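Local atomic coordinates of lectin 2 (Agrocybe aegerita, PDB entry 4TQJ), a protein that binds glycans that end in a non-reducing terminal N-acetylglucosamine, as a fungal lectin built on a beta-propeller scaffold. Residues 11-23 against 343-356. The protein carries 1 engineered substitution. Residues are numbered along the deposited sequence; the frame is centred on the assembly and turned at random.
Sequences IPVASRGFADIVG and VDLTGDGCADIIGF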
loop_
_atom_site.group_PDB
_atom_site.type_symbol
_atom_site.label_atom_id
_atom_site.label_comp_id
_atom_site.label_asym_id
_atom_site.label_seq_id
_atom_site.Cartn_x
_atom_site.Cartn_y
_atom_site.Cartn_z
ATOM N N ILE A 11 6.445 -16.597 4.949
ATOM C CA ILE A 11 5.655 -15.451 4.492
ATOM C C ILE A 11 6.178 -14.939 3.157
ATOM O O ILE A 11 7.266 -14.351 3.093
ATOM C CB ILE A 11 5.718 -14.280 5.493
ATOM C CG1 ILE A 11 5.235 -14.722 6.874
ATOM C CG2 ILE A 11 4.879 -13.113 4.985
ATOM C CD1 ILE A 11 5.438 -13.686 7.945
ATOM N N PRO A 12 5.415 -15.166 2.083
ATOM C CA PRO A 12 5.823 -14.680 0.764
ATOM C C PRO A 12 5.854 -13.156 0.766
ATOM O O PRO A 12 4.996 -12.525 1.381
ATOM C CB PRO A 12 4.706 -15.184 -0.161
ATOM C CG PRO A 12 4.030 -16.263 0.597
ATOM C CD PRO A 12 4.105 -15.835 2.035
ATOM N N VAL A 13 6.862 -12.589 0.117
ATOM C CA VAL A 13 6.990 -11.157 -0.018
ATOM C C VAL A 13 7.015 -10.876 -1.514
ATOM O O VAL A 13 7.673 -11.585 -2.272
ATOM C CB VAL A 13 8.287 -10.658 0.636
ATOM C CG1 VAL A 13 8.462 -9.173 0.393
ATOM C CG2 VAL A 13 8.294 -10.982 2.141
ATOM N N ALA A 14 6.284 -9.860 -1.949
ATOM C CA ALA A 14 6.181 -9.585 -3.379
ATOM C C ALA A 14 7.563 -9.232 -3.948
ATOM O O ALA A 14 8.330 -8.502 -3.313
ATOM C CB ALA A 14 5.202 -8.464 -3.616
ATOM N N SER A 15 7.883 -9.771 -5.123
ATOM C CA SER A 15 9.155 -9.485 -5.779
ATOM C C SER A 15 9.237 -8.028 -6.253
ATOM O O SER A 15 10.324 -7.475 -6.426
ATOM C CB SER A 15 9.405 -10.458 -6.938
ATOM O OG SER A 15 8.727 -10.060 -8.118
ATOM N N ARG A 16 8.081 -7.407 -6.444
ATOM C CA ARG A 16 8.023 -6.002 -6.821
ATOM C C ARG A 16 7.058 -5.326 -5.861
ATOM O O ARG A 16 5.864 -5.600 -5.889
ATOM C CB ARG A 16 7.560 -5.859 -8.275
ATOM C CG ARG A 16 7.641 -4.434 -8.823
ATOM C CD ARG A 16 7.303 -4.347 -10.319
ATOM N NE ARG A 16 7.123 -2.950 -10.697
ATOM C CZ ARG A 16 8.015 -2.224 -11.360
ATOM N NH1 ARG A 16 9.149 -2.780 -11.772
ATOM N NH2 ARG A 16 7.766 -0.942 -11.620
ATOM N N GLY A 17 7.588 -4.477 -4.985
ATOM C CA GLY A 17 6.779 -3.796 -3.997
ATOM C C GLY A 17 7.575 -3.071 -2.916
ATOM O O GLY A 17 8.791 -2.865 -3.020
ATOM N N PHE A 18 6.881 -2.675 -1.859
ATOM C CA PHE A 18 7.522 -1.937 -0.789
ATOM C C PHE A 18 7.363 -2.724 0.494
ATOM O O PHE A 18 6.420 -2.505 1.257
ATOM C CB PHE A 18 6.919 -0.541 -0.668
ATOM C CG PHE A 18 6.859 0.204 -1.974
ATOM C CD1 PHE A 18 7.816 1.161 -2.290
ATOM C CD2 PHE A 18 5.857 -0.055 -2.887
ATOM C CE1 PHE A 18 7.774 1.840 -3.491
ATOM C CE2 PHE A 18 5.807 0.628 -4.093
ATOM C CZ PHE A 18 6.770 1.573 -4.395
ATOM N N ALA A 19 8.270 -3.672 0.728
ATOM C CA ALA A 19 8.118 -4.526 1.903
ATOM C C ALA A 19 8.062 -3.732 3.210
ATOM O O ALA A 19 8.828 -2.789 3.413
ATOM C CB ALA A 19 9.228 -5.609 1.964
ATOM N N ASP A 20 7.157 -4.135 4.101
ATOM C CA ASP A 20 7.087 -3.573 5.449
ATOM C C ASP A 20 7.776 -4.475 6.476
ATOM O O ASP A 20 7.959 -5.659 6.240
ATOM C CB ASP A 20 5.616 -3.394 5.868
ATOM C CG ASP A 20 4.806 -2.628 4.847
ATOM O OD1 ASP A 20 5.048 -1.419 4.683
ATOM O OD2 ASP A 20 3.931 -3.243 4.197
ATOM N N ILE A 21 8.145 -3.915 7.624
ATOM C CA ILE A 21 8.729 -4.706 8.709
ATOM C C ILE A 21 7.631 -5.068 9.680
ATOM O O ILE A 21 6.869 -4.204 10.100
ATOM C CB ILE A 21 9.758 -3.909 9.515
ATOM C CG1 ILE A 21 10.885 -3.414 8.609
ATOM C CG2 ILE A 21 10.326 -4.761 10.662
ATOM C CD1 ILE A 21 11.795 -2.443 9.299
ATOM N N VAL A 22 7.537 -6.342 10.031
ATOM C CA VAL A 22 6.616 -6.754 11.085
ATOM C C VAL A 22 7.432 -7.459 12.156
ATOM O O VAL A 22 8.093 -8.467 11.887
ATOM C CB VAL A 22 5.484 -7.642 10.544
ATOM C CG1 VAL A 22 4.652 -8.232 11.681
ATOM C CG2 VAL A 22 4.609 -6.849 9.574
ATOM N N GLY A 23 7.428 -6.893 13.356
ATOM C CA GLY A 23 8.177 -7.458 14.452
ATOM C C GLY A 23 7.274 -7.940 15.569
ATOM O O GLY A 23 6.404 -7.198 16.037
ATOM N N VAL A 343 14.889 -8.241 -0.110
ATOM C CA VAL A 343 13.514 -7.957 -0.535
ATOM C C VAL A 343 13.425 -6.594 -1.219
ATOM O O VAL A 343 14.216 -5.717 -0.944
ATOM C CB VAL A 343 12.517 -7.956 0.667
ATOM C CG1 VAL A 343 12.356 -9.353 1.276
ATOM C CG2 VAL A 343 12.930 -6.946 1.716
ATOM N N ASP A 344 12.443 -6.415 -2.092
ATOM C CA ASP A 344 12.238 -5.126 -2.733
ATOM C C ASP A 344 11.613 -4.173 -1.719
ATOM O O ASP A 344 10.549 -4.451 -1.156
ATOM C CB ASP A 344 11.331 -5.275 -3.962
ATOM C CG ASP A 344 11.315 -4.039 -4.840
ATOM O OD1 ASP A 344 12.226 -3.193 -4.681
ATOM O OD2 ASP A 344 10.389 -3.920 -5.696
ATOM N N LEU A 345 12.297 -3.066 -1.469
ATOM C CA LEU A 345 11.783 -2.019 -0.597
ATOM C C LEU A 345 11.299 -0.813 -1.397
ATOM O O LEU A 345 10.721 0.123 -0.825
ATOM C CB LEU A 345 12.870 -1.554 0.364
ATOM C CG LEU A 345 13.405 -2.593 1.331
ATOM C CD1 LEU A 345 14.678 -2.066 2.033
ATOM C CD2 LEU A 345 12.315 -2.948 2.322
ATOM N N THR A 346 11.540 -0.829 -2.711
ATOM C CA THR A 346 11.417 0.399 -3.506
ATOM C C THR A 346 10.539 0.319 -4.756
ATOM O O THR A 346 10.504 1.263 -5.538
ATOM C CB THR A 346 12.798 0.906 -3.961
ATOM O OG1 THR A 346 13.307 0.032 -4.977
ATOM C CG2 THR A 346 13.755 0.960 -2.795
ATOM N N GLY A 347 9.864 -0.808 -4.962
ATOM C CA GLY A 347 8.914 -0.933 -6.055
ATOM C C GLY A 347 9.447 -1.136 -7.464
ATOM O O GLY A 347 8.673 -1.070 -8.428
ATOM N N ASP A 348 10.749 -1.378 -7.615
ATOM C CA ASP A 348 11.293 -1.584 -8.950
ATOM C C ASP A 348 11.502 -3.071 -9.308
ATOM O O ASP A 348 12.031 -3.378 -10.365
ATOM C CB ASP A 348 12.585 -0.778 -9.150
ATOM C CG ASP A 348 13.764 -1.360 -8.384
ATOM O OD1 ASP A 348 13.532 -2.180 -7.469
ATOM O OD2 ASP A 348 14.918 -0.993 -8.691
ATOM N N GLY A 349 11.081 -3.987 -8.438
ATOM C CA GLY A 349 11.239 -5.418 -8.703
ATOM C C GLY A 349 12.666 -5.949 -8.578
ATOM O O GLY A 349 12.949 -7.108 -8.900
ATOM N N CYS A 350 13.572 -5.101 -8.106
ATOM C CA CYS A 350 14.959 -5.506 -7.902
ATOM C C CYS A 350 15.254 -5.485 -6.408
ATOM O O CYS A 350 15.164 -4.436 -5.769
ATOM C CB CYS A 350 15.902 -4.570 -8.662
ATOM S SG CYS A 350 15.493 -4.471 -10.413
ATOM N N ALA A 351 15.568 -6.650 -5.845
ATOM C CA ALA A 351 15.597 -6.778 -4.390
ATOM C C ALA A 351 16.681 -5.944 -3.733
ATOM O O ALA A 351 17.809 -5.854 -4.219
ATOM C CB ALA A 351 15.685 -8.231 -3.953
ATOM N N ASP A 352 16.329 -5.343 -2.605
ATOM C CA ASP A 352 17.270 -4.536 -1.873
ATOM C C ASP A 352 17.732 -5.336 -0.668
ATOM O O ASP A 352 17.249 -6.458 -0.423
ATOM C CB ASP A 352 16.598 -3.224 -1.452
ATOM C CG ASP A 352 15.905 -2.546 -2.615
ATOM O OD1 ASP A 352 16.626 -2.100 -3.527
ATOM O OD2 ASP A 352 14.651 -2.491 -2.653
ATOM N N ILE A 353 18.663 -4.767 0.086
ATOM C CA ILE A 353 19.213 -5.471 1.229
ATOM C C ILE A 353 19.027 -4.648 2.482
ATOM O O ILE A 353 19.390 -3.469 2.520
ATOM C CB ILE A 353 20.703 -5.814 1.017
ATOM C CG1 ILE A 353 20.828 -7.030 0.090
ATOM C CG2 ILE A 353 21.389 -6.071 2.358
ATOM C CD1 ILE A 353 22.148 -7.117 -0.643
ATOM N N ILE A 354 18.437 -5.265 3.500
ATOM C CA ILE A 354 18.254 -4.599 4.779
ATOM C C ILE A 354 18.736 -5.524 5.887
ATOM O O ILE A 354 18.515 -6.736 5.845
ATOM C CB ILE A 354 16.788 -4.173 5.021
ATOM C CG1 ILE A 354 16.629 -3.545 6.417
ATOM C CG2 ILE A 354 15.860 -5.365 4.893
ATOM C CD1 ILE A 354 15.252 -2.913 6.665
ATOM N N GLY A 355 19.421 -4.950 6.865
ATOM C CA GLY A 355 19.994 -5.736 7.943
ATOM C C GLY A 355 19.712 -5.101 9.284
ATOM O O GLY A 355 19.989 -3.919 9.469
ATOM N N PHE A 356 19.144 -5.879 10.203
ATOM C CA PHE A 356 18.921 -5.421 11.567
ATOM C C PHE A 356 20.182 -5.735 12.365
ATOM O O PHE A 356 20.392 -6.877 12.768
ATOM C CB PHE A 356 17.716 -6.127 12.204
ATOM C CG PHE A 356 16.397 -5.897 11.475
ATOM C CD1 PHE A 356 16.301 -5.003 10.422
ATOM C CD2 PHE A 356 15.261 -6.596 11.850
ATOM C CE1 PHE A 356 15.081 -4.805 9.758
ATOM C CE2 PHE A 356 14.052 -6.413 11.187
ATOM C CZ PHE A 356 13.966 -5.515 10.136
HETATM O O HOH W 1 7.973 -6.119 -1.860
HETATM O O HOH W 2 10.992 -8.790 -2.605
HETATM O O HOH W 3 10.810 -8.718 -9.499
#
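Residues 15-19 and the turn 344-349 meet in a mainly polar, backbone-centred contact between neighbouring blades of the beta-propeller: 339-343 and 352-356 form a hairpin of one blade, while 11-23 runs into strand 20-25 of the next. Asp344 organises it. With CG anti to the backbone N (chi1 -168°), its carboxylate reaches across, and OD2 accepts from Gly17 N at 2.9 Å and from Gly349 N of its own turn. The two donors approach OD2 from opposite faces of the carboxylate plane, while OD1 takes Thr346 N in an Asx turn. Three backbone N-H groups thus fix the rotation of this buried acid. The backbones interlock further: Ala19 N points to Asp344 O almost straight (3.1 Å, 169°), and Gly347 N reaches Gly17 O from above the carbonyl plane in a more bent bond (137°). Two waters bridge Ala14 O to Asp344, one through O, the other through N. Gly347 CA lies over the Phe18 ring, 4.0 Å from its centroid, a CH-pi contact. The extended Arg16 chain lays its guanidinium so that Gly347 O sits over its centre, 3.1 Å above the plane, a contact with the face and not a hydrogen bond; that carbonyl accepts from Asn91 ND2 of the second subunit. Arg16 NH2 donates to Asn91 O and NE weakly to Lys90 O of the same subunit. Arg33 of that subunit makes a cation-pi contact with Phe18. Farther along, the contact turns apolar: Ala19 CB packs on Val343 CG2, and Ile21 CG2 meets Phe356 CZ at 3.8 Å. The blades are thus joined by one carboxylate and main-chain bonds, with apolar packing beyond; the three main-chain N-H donors probably favour an ionised Asp344, and Arg16 and Phe18 tie the junction to the dimer interface.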